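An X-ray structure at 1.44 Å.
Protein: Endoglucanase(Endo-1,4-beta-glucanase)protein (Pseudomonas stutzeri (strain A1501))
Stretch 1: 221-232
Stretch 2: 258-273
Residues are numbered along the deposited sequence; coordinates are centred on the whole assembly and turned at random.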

ATOM      1  N   THR A 221     -20.723  10.983  -8.706  1.00 16.71           N
ATOM      2  CA  THR A 221     -20.567  10.199  -7.494  1.00 18.01           C
ATOM      3  C   THR A 221     -19.765  10.932  -6.430  1.00 17.68           C
ATOM      4  O   THR A 221     -19.441  10.342  -5.383  1.00 16.18           O
ATOM      5  CB  THR A 221     -19.872   8.886  -7.837  1.00 20.66           C
ATOM      6  OG1 THR A 221     -18.527   9.163  -8.245  1.00 19.96           O
ATOM      7  CG2 THR A 221     -20.610   8.128  -8.979  1.00 22.17           C
ATOM      8  N   SER A 222     -19.436  12.198  -6.672  1.00 17.70           N
ATOM      9  CA  SER A 222     -18.592  12.966  -5.771  1.00 17.57           C
ATOM     10  C   SER A 222     -19.242  14.274  -5.363  1.00 18.73           C
ATOM     11  O   SER A 222     -18.535  15.177  -4.891  1.00 18.28           O
ATOM     12  CB  SER A 222     -17.232  13.236  -6.411  1.00 16.84           C
ATOM     13  OG  SER A 222     -16.597  12.034  -6.809  1.00 14.20           O
ATOM     14  N   ARG A 223     -20.568  14.365  -5.454  1.00 20.44           N
ATOM     15  CA  ARG A 223     -21.265  15.621  -5.246  1.00 22.30           C
ATOM     16  C   ARG A 223     -21.682  15.853  -3.807  1.00 23.88           C
ATOM     17  O   ARG A 223     -22.000  16.994  -3.448  1.00 26.34           O
ATOM     18  CB  ARG A 223     -22.516  15.679  -6.113  1.00 23.93           C
ATOM     19  CG  ARG A 223     -22.202  15.494  -7.577  1.00 26.55           C
ATOM     20  CD  ARG A 223     -23.374  15.935  -8.423  1.00 28.15           C
ATOM     21  NE  ARG A 223     -24.288  14.828  -8.667  1.00 29.12           N
ATOM     22  CZ  ARG A 223     -25.542  14.978  -9.063  1.00 29.82           C
ATOM     23  NH1 ARG A 223     -26.010  16.187  -9.265  1.00 30.16           N
ATOM     24  NH2 ARG A 223     -26.321  13.930  -9.272  1.00 30.96           N
ATOM     25  N   ASN A 224     -21.682  14.829  -2.972  1.00 23.32           N
ATOM     26  CA  ASN A 224     -22.137  14.987  -1.599  1.00 24.54           C
ATOM     27  C   ASN A 224     -21.274  14.131  -0.699  1.00 22.80           C
ATOM     28  O   ASN A 224     -21.679  13.035  -0.304  1.00 24.15           O
ATOM     29  CB  ASN A 224     -23.602  14.605  -1.448  1.00 27.87           C
ATOM     30  CG  ASN A 224     -24.527  15.795  -1.553  1.00 28.88           C
ATOM     31  OD1 ASN A 224     -25.513  15.757  -2.280  1.00 29.64           O
ATOM     32  ND2 ASN A 224     -24.208  16.868  -0.829  1.00 29.23           N
ATOM     33  N   ILE A 225     -20.091  14.642  -0.373  1.00 19.41           N
ATOM     34  CA  ILE A 225     -19.142  13.941   0.483  1.00 19.06           C
ATOM     35  C   ILE A 225     -19.344  14.393   1.931  1.00 20.71           C
ATOM     36  O   ILE A 225     -19.036  15.541   2.276  1.00 21.52           O
ATOM     37  CB  ILE A 225     -17.703  14.161   0.012  1.00 17.96           C
ATOM     38  CG1 ILE A 225     -17.507  13.611  -1.405  1.00 16.83           C
ATOM     39  CG2 ILE A 225     -16.736  13.495   0.995  1.00 18.18           C
ATOM     40  CD1 ILE A 225     -16.190  14.020  -2.039  1.00 15.89           C
ATOM     41  N   ASP A 226     -19.824  13.487   2.803  1.00 20.10           N
ATOM     42  CA  ASP A 226     -19.971  13.824   4.218  1.00 21.22           C
ATOM     43  C   ASP A 226     -18.594  14.030   4.856  1.00 20.57           C
ATOM     44  O   ASP A 226     -17.653  13.304   4.541  1.00 22.01           O
ATOM     45  CB  ASP A 226     -20.702  12.698   4.942  1.00 22.29           C
ATOM     46  CG  ASP A 226     -21.041  13.044   6.381  1.00 24.57           C
ATOM     47  OD1 ASP A 226     -20.099  13.289   7.172  1.00 25.00           O
ATOM     48  OD2 ASP A 226     -22.254  13.056   6.729  1.00 26.83           O
ATOM     49  N   PRO A 227     -18.426  15.017   5.734  1.00 19.31           N
ATOM     50  CA  PRO A 227     -17.107  15.183   6.380  1.00 20.13           C
ATOM     51  C   PRO A 227     -16.645  13.964   7.193  1.00 19.27           C
ATOM     52  O   PRO A 227     -15.455  13.835   7.504  1.00 18.45           O
ATOM     53  CB  PRO A 227     -17.288  16.431   7.267  1.00 21.31           C
ATOM     54  CG  PRO A 227     -18.806  16.677   7.332  1.00 20.54           C
ATOM     55  CD  PRO A 227     -19.350  16.129   6.046  1.00 20.01           C
ATOM     56  N   MET A 228     -17.552  13.066   7.553  1.00 20.12           N
ATOM     57  CA  MET A 228     -17.218  11.911   8.379  1.00 21.41           C
ATOM     58  C   MET A 228     -17.217  10.587   7.610  1.00 18.89           C
ATOM     59  O   MET A 228     -17.019   9.520   8.216  1.00 17.60           O
ATOM     60  CB  MET A 228     -18.187  11.831   9.571  1.00 23.75           C
ATOM     61  CG  MET A 228     -18.057  12.967  10.577  1.00 24.64           C
ATOM     62  SD  MET A 228     -16.399  13.092  11.313  1.00 27.74           S
ATOM     63  CE  MET A 228     -16.461  11.879  12.639  1.00 27.46           C
ATOM     64  N   ILE A 229     -17.420  10.627   6.292  1.00 17.82           N
ATOM     65  CA  ILE A 229     -17.464   9.411   5.487  1.00 15.12           C
ATOM     66  C   ILE A 229     -16.153   8.652   5.592  1.00 13.62           C
ATOM     67  O   ILE A 229     -16.142   7.419   5.548  1.00 15.87           O
ATOM     68  CB  ILE A 229     -17.890   9.753   4.046  1.00 13.20           C
ATOM     69  CG1 ILE A 229     -18.444   8.522   3.341  1.00 14.86           C
ATOM     70  CG2 ILE A 229     -16.742  10.279   3.212  1.00 12.64           C
ATOM     71  CD1 ILE A 229     -19.562   7.819   4.074  1.00 16.77           C
ATOM     72  N   GLY A 230     -15.042   9.348   5.794  1.00 11.47           N
ATOM     73  CA  GLY A 230     -13.798   8.640   5.957  1.00 11.90           C
ATOM     74  C   GLY A 230     -13.775   7.866   7.257  1.00 13.20           C
ATOM     75  O   GLY A 230     -13.356   6.713   7.296  1.00 14.30           O
ATOM     76  N   VAL A 231     -14.237   8.485   8.343  1.00 13.98           N
ATOM     77  CA  VAL A 231     -14.275   7.773   9.621  1.00 14.71           C
ATOM     78  C   VAL A 231     -15.286   6.623   9.582  1.00 15.36           C
ATOM     79  O   VAL A 231     -15.052   5.536  10.142  1.00 15.49           O
ATOM     80  CB  VAL A 231     -14.564   8.740  10.780  1.00 14.46           C
ATOM     81  CG1 VAL A 231     -14.717   7.908  12.059  1.00 16.47           C
ATOM     82  CG2 VAL A 231     -13.499   9.813  10.908  1.00 13.75           C
ATOM     83  N   GLU A 232     -16.426   6.851   8.934  1.00 14.61           N
ATOM     84  CA  GLU A 232     -17.446   5.820   8.837  1.00 16.03           C
ATOM     85  C   GLU A 232     -16.965   4.632   8.017  1.00 16.03           C
ATOM     86  O   GLU A 232     -17.321   3.497   8.333  1.00 17.34           O
ATOM     87  CB  GLU A 232     -18.697   6.431   8.231  1.00 18.80           C
ATOM     88  CG  GLU A 232     -19.361   7.471   9.119  1.00 22.45           C
ATOM     89  CD  GLU A 232     -20.317   8.390   8.347  1.00 27.30           C
ATOM     90  OE1 GLU A 232     -20.707   8.058   7.183  1.00 27.45           O
ATOM     91  OE2 GLU A 232     -20.707   9.449   8.931  1.00 29.74           O
ATOM     92  N   ASP A 258     -10.094  19.620  -5.951  1.00 15.55           N
ATOM     93  CA  ASP A 258     -11.161  20.558  -6.295  1.00 15.63           C
ATOM     94  C   ASP A 258     -12.470  20.256  -5.576  1.00 15.75           C
ATOM     95  O   ASP A 258     -13.539  20.762  -5.958  1.00 15.15           O
ATOM     96  CB  ASP A 258     -11.371  20.592  -7.808  1.00 15.66           C
ATOM     97  CG  ASP A 258     -11.897  19.276  -8.367  1.00 17.09           C
ATOM     98  OD1 ASP A 258     -11.849  18.246  -7.633  1.00 14.34           O
ATOM     99  OD2 ASP A 258     -12.369  19.292  -9.543  1.00 20.18           O
ATOM    100  N   LEU A 259     -12.402  19.461  -4.518  1.00 15.57           N
ATOM    101  CA  LEU A 259     -13.568  19.080  -3.737  1.00 15.60           C
ATOM    102  C   LEU A 259     -13.318  19.467  -2.288  1.00 13.76           C
ATOM    103  O   LEU A 259     -12.729  18.684  -1.537  1.00 12.81           O
ATOM    104  CB  LEU A 259     -13.814  17.580  -3.867  1.00 15.83           C
ATOM    105  CG  LEU A 259     -14.133  17.029  -5.253  1.00 15.87           C
ATOM    106  CD1 LEU A 259     -14.519  15.542  -5.062  1.00 16.32           C
ATOM    107  CD2 LEU A 259     -15.224  17.751  -5.933  1.00 17.01           C
ATOM    108  N   PRO A 260     -13.752  20.660  -1.850  1.00 13.87           N
ATOM    109  CA  PRO A 260     -13.597  21.029  -0.428  1.00 14.40           C
ATOM    110  C   PRO A 260     -14.133  19.987   0.571  1.00 15.51           C
ATOM    111  O   PRO A 260     -13.554  19.807   1.656  1.00 13.93           O
ATOM    112  CB  PRO A 260     -14.353  22.368  -0.326  1.00 14.96           C
ATOM    113  CG  PRO A 260     -15.082  22.562  -1.636  1.00 14.01           C
ATOM    114  CD  PRO A 260     -14.312  21.764  -2.649  1.00 13.75           C
ATOM    115  N   GLU A 261     -15.233  19.297   0.249  1.00 17.93           N
ATOM    116  CA  GLU A 261     -15.774  18.303   1.183  1.00 20.88           C
ATOM    117  C   GLU A 261     -14.814  17.122   1.371  1.00 19.89           C
ATOM    118  O   GLU A 261     -14.715  16.554   2.472  1.00 19.47           O
ATOM    119  CB  GLU A 261     -17.139  17.810   0.708  1.00 23.12           C
ATOM    120  CG  GLU A 261     -18.174  18.866   0.430  1.00 26.36           C
ATOM    121  CD  GLU A 261     -18.281  19.182  -1.060  1.00 29.77           C
ATOM    122  OE1 GLU A 261     -17.490  18.608  -1.854  1.00 29.89           O
ATOM    123  OE2 GLU A 261     -19.145  20.014  -1.436  1.00 32.25           O
ATOM    124  N   ALA A 262     -14.119  16.719   0.301  1.00 17.95           N
ATOM    125  CA  ALA A 262     -13.108  15.668   0.408  1.00 15.49           C
ATOM    126  C   ALA A 262     -11.978  16.066   1.352  1.00 13.32           C
ATOM    127  O   ALA A 262     -11.481  15.228   2.115  1.00 12.97           O
ATOM    128  CB  ALA A 262     -12.568  15.333  -0.982  1.00 15.56           C
ATOM    129  N   ALA A 263     -11.576  17.343   1.330  1.00 12.64           N
ATOM    130  CA  ALA A 263     -10.549  17.830   2.249  1.00 13.09           C
ATOM    131  C   ALA A 263     -10.963  17.610   3.691  1.00 14.30           C
ATOM    132  O   ALA A 263     -10.170  17.127   4.511  1.00 14.63           O
ATOM    133  CB  ALA A 263     -10.307  19.314   2.010  1.00 14.68           C
ATOM    134  N   GLN A 264     -12.202  17.989   4.020  1.00 15.35           N
ATOM    135  CA  GLN A 264     -12.687  17.808   5.374  1.00 16.98           C
ATOM    136  C   GLN A 264     -12.664  16.339   5.761  1.00 14.98           C
ATOM    137  O   GLN A 264     -12.248  15.993   6.871  1.00 15.65           O
ATOM    138  CB  GLN A 264     -14.100  18.331   5.503  1.00 21.10           C
ATOM    139  CG  GLN A 264     -14.395  18.697   6.931  1.00 25.79           C
ATOM    140  CD  GLN A 264     -13.606  19.917   7.363  1.00 30.38           C
ATOM    141  OE1 GLN A 264     -13.443  20.866   6.583  1.00 32.90           O
ATOM    142  NE2 GLN A 264     -13.067  19.878   8.583  1.00 31.85           N
ATOM    143  N   ALA A 265     -13.110  15.466   4.844  1.00 13.32           N
ATOM    144  CA  ALA A 265     -13.150  14.030   5.075  1.00 11.83           C
ATOM    145  C   ALA A 265     -11.771  13.466   5.327  1.00 10.74           C
ATOM    146  O   ALA A 265     -11.626  12.557   6.151  1.00 11.69           O
ATOM    147  CB  ALA A 265     -13.830  13.346   3.889  1.00 13.61           C
ATOM    148  N   MET A 266     -10.748  14.005   4.651  1.00  9.84           N
ATOM    149  CA  MET A 266      -9.389  13.535   4.864  1.00  9.22           C
ATOM    150  C   MET A 266      -8.881  13.944   6.230  1.00  8.78           C
ATOM    151  O   MET A 266      -8.304  13.124   6.944  1.00  8.88           O
ATOM    152  CB  MET A 266      -8.473  14.099   3.800  1.00  9.60           C
ATOM    153  CG  MET A 266      -7.038  13.693   3.917  1.00 10.41           C
ATOM    154  SD  MET A 266      -6.065  14.123   2.444  1.00 11.69           S
ATOM    155  CE  MET A 266      -4.359  14.006   3.043  1.00 11.62           C
ATOM    156  N   ASP A 267      -9.072  15.212   6.596  1.00 11.58           N
ATOM    157  CA  ASP A 267      -8.692  15.673   7.929  1.00 14.65           C
ATOM    158  C   ASP A 267      -9.309  14.804   9.030  1.00 13.48           C
ATOM    159  O   ASP A 267      -8.624  14.374   9.964  1.00 14.41           O
ATOM    160  CB  ASP A 267      -9.136  17.129   8.083  1.00 18.46           C
ATOM    161  CG  ASP A 267      -8.131  17.955   8.894  1.00 22.98           C
ATOM    162  OD1 ASP A 267      -6.948  18.106   8.428  1.00 23.94           O
ATOM    163  OD2 ASP A 267      -8.541  18.460   9.977  1.00 26.84           O
ATOM    164  N   ASN A 268     -10.597  14.517   8.928  1.00 11.65           N
ATOM    165  CA  ASN A 268     -11.216  13.735   9.989  1.00 11.62           C
ATOM    166  C   ASN A 268     -10.773  12.281   9.945  1.00 11.00           C
ATOM    167  O   ASN A 268     -10.670  11.637  10.993  1.00 11.63           O
ATOM    168  CB  ASN A 268     -12.724  13.835   9.861  1.00 13.64           C
ATOM    169  CG  ASN A 268     -13.226  15.208  10.134  1.00 15.35           C
ATOM    170  OD1 ASN A 268     -12.686  15.909  10.996  1.00 16.28           O
ATOM    171  ND2 ASN A 268     -14.268  15.614   9.411  1.00 16.05           N
ATOM    172  N   LEU A 269     -10.541  11.736   8.747  1.00 11.38           N
ATOM    173  CA  LEU A 269     -10.016  10.376   8.661  1.00 10.86           C
ATOM    174  C   LEU A 269      -8.646  10.269   9.333  1.00 11.03           C
ATOM    175  O   LEU A 269      -8.438   9.422  10.204  1.00 11.40           O
ATOM    176  CB  LEU A 269      -9.946   9.932   7.203  1.00  9.84           C
ATOM    177  CG  LEU A 269      -9.204   8.624   6.988  1.00 10.47           C
ATOM    178  CD1 LEU A 269      -9.950   7.409   7.560  1.00  9.31           C
ATOM    179  CD2 LEU A 269      -8.886   8.444   5.487  1.00 12.95           C
ATOM    180  N   LEU A 270      -7.691  11.107   8.928  1.00 11.58           N
ATOM    181  CA  LEU A 270      -6.358  11.034   9.518  1.00 12.47           C
ATOM    182  C   LEU A 270      -6.400  11.222  11.037  1.00 11.54           C
ATOM    183  O   LEU A 270      -5.636  10.576  11.765  1.00 10.11           O
ATOM    184  CB  LEU A 270      -5.432  12.053   8.846  1.00 12.06           C
ATOM    185  CG  LEU A 270      -5.017  11.708   7.406  1.00  9.93           C
ATOM    186  CD1 LEU A 270      -4.052  12.783   6.830  1.00 11.10           C
ATOM    187  CD2 LEU A 270      -4.362  10.352   7.269  1.00  9.56           C
ATOM    188  N   ALA A 271      -7.293  12.090  11.534  1.00 11.34           N
ATOM    189  CA  ALA A 271      -7.419  12.291  12.972  1.00 10.86           C
ATOM    190  C   ALA A 271      -7.852  11.005  13.654  1.00 11.71           C
ATOM    191  O   ALA A 271      -7.280  10.604  14.675  1.00 11.72           O
ATOM    192  CB  ALA A 271      -8.430  13.411  13.244  1.00 12.37           C
ATOM    193  N   TYR A 272      -8.850  10.330  13.070  1.00 12.30           N
ATOM    194  CA  TYR A 272      -9.328   9.047  13.573  1.00 12.17           C
ATOM    195  C   TYR A 272      -8.240   7.984  13.509  1.00 11.40           C
ATOM    196  O   TYR A 272      -8.088   7.177  14.432  1.00 12.93           O
ATOM    197  CB  TYR A 272     -10.522   8.609  12.721  1.00 13.87           C
ATOM    198  CG  TYR A 272     -11.051   7.235  13.026  1.00 12.89           C
ATOM    199  CD1 TYR A 272     -11.518   6.918  14.301  1.00 12.04           C
ATOM    200  CD2 TYR A 272     -11.121   6.255  12.030  1.00 13.64           C
ATOM    201  CE1 TYR A 272     -12.020   5.668  14.595  1.00 11.74           C
ATOM    202  CE2 TYR A 272     -11.631   4.985  12.308  1.00 13.44           C
ATOM    203  CZ  TYR A 272     -12.078   4.698  13.592  1.00 12.62           C
ATOM    204  OH  TYR A 272     -12.592   3.457  13.880  1.00 13.42           O
ATOM    205  N   LEU A 273      -7.487   7.946  12.418  1.00 10.48           N
ATOM    206  CA  LEU A 273      -6.389   6.995  12.328  1.00 10.11           C
ATOM    207  C   LEU A 273      -5.373   7.208  13.437  1.00 10.54           C
ATOM    208  O   LEU A 273      -4.929   6.248  14.072  1.00 10.19           O
ATOM    209  CB  LEU A 273      -5.755   7.124  10.957  1.00 10.42           C
ATOM    210  CG  LEU A 273      -6.723   6.683   9.869  1.00 10.75           C
ATOM    211  CD1 LEU A 273      -5.924   6.601   8.575  1.00  9.90           C
ATOM    212  CD2 LEU A 273      -7.382   5.358  10.180  1.00 11.10           C
TER
HETATM  213  O   HOH W   1     -17.072  17.122   4.025  1.00 15.43           O
HETATM  214  O   HOH W   2     -13.872  11.478   7.375  1.00 12.57           O

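Stretch 1 runs alongside the helix of stretch 2 in matching order: CA atoms pair Ile 225 with Glu 261 at 5.6 Å, Pro 227 with Ala 265 at 4.3 Å and Gly 230 with Leu 269 at 5.0 Å. Together they bury 650 Å².

At the loop end, Ile 225 directs its CA-to-CB bond toward the helix. Its m,t rotamer (-62°, 169°) carries CD1 to 3.8 Å from CD1 of Leu 259, itself m,t, and to 4.0 Å from CB of Ala 262; its CG2 lies 4.1 Å from CB of Ala 265. The small alanine side chains let the isoleucine branches lie close to the helix.

A type I turn from Asp 226 to Ile 229 follows. Asp 226 points away from stretch 2, and its t rotamer (-173°) places OD1 2.6 Å from Met 228 N, a capping bond at 165°. At the tightest approach, the Pro 227 carbonyl faces the helix. Asn 268 is m (-67°) and points toward stretch 1, so its ND2 donates to Pro 227 O at 2.9 Å and 177°, almost linear. The same O is 3.4 Å from CA of Ala 265, a CA-H...O contact at 164°. Water 2 donates to Pro 227 O and Ala 265 O, each at 2.8 Å, and accepts from Val 231 N at 3.2 Å; water 1 bridges Ile 225 O and Glu 261 O.

Gly 230 permits the close passage that follows: an ideal CB would lie 3.0 Å from CB of Leu 269, a clash. Beyond it, Val 231 adopts t (175°), with CG2 3.7 Å from CB of Tyr 272 and CG1 3.9 Å from that residue's ring centroid. At 13° off the ring normal, CG1 sits over the face, a CH-pi contact made possible by the tyrosine's t chi1 (174°).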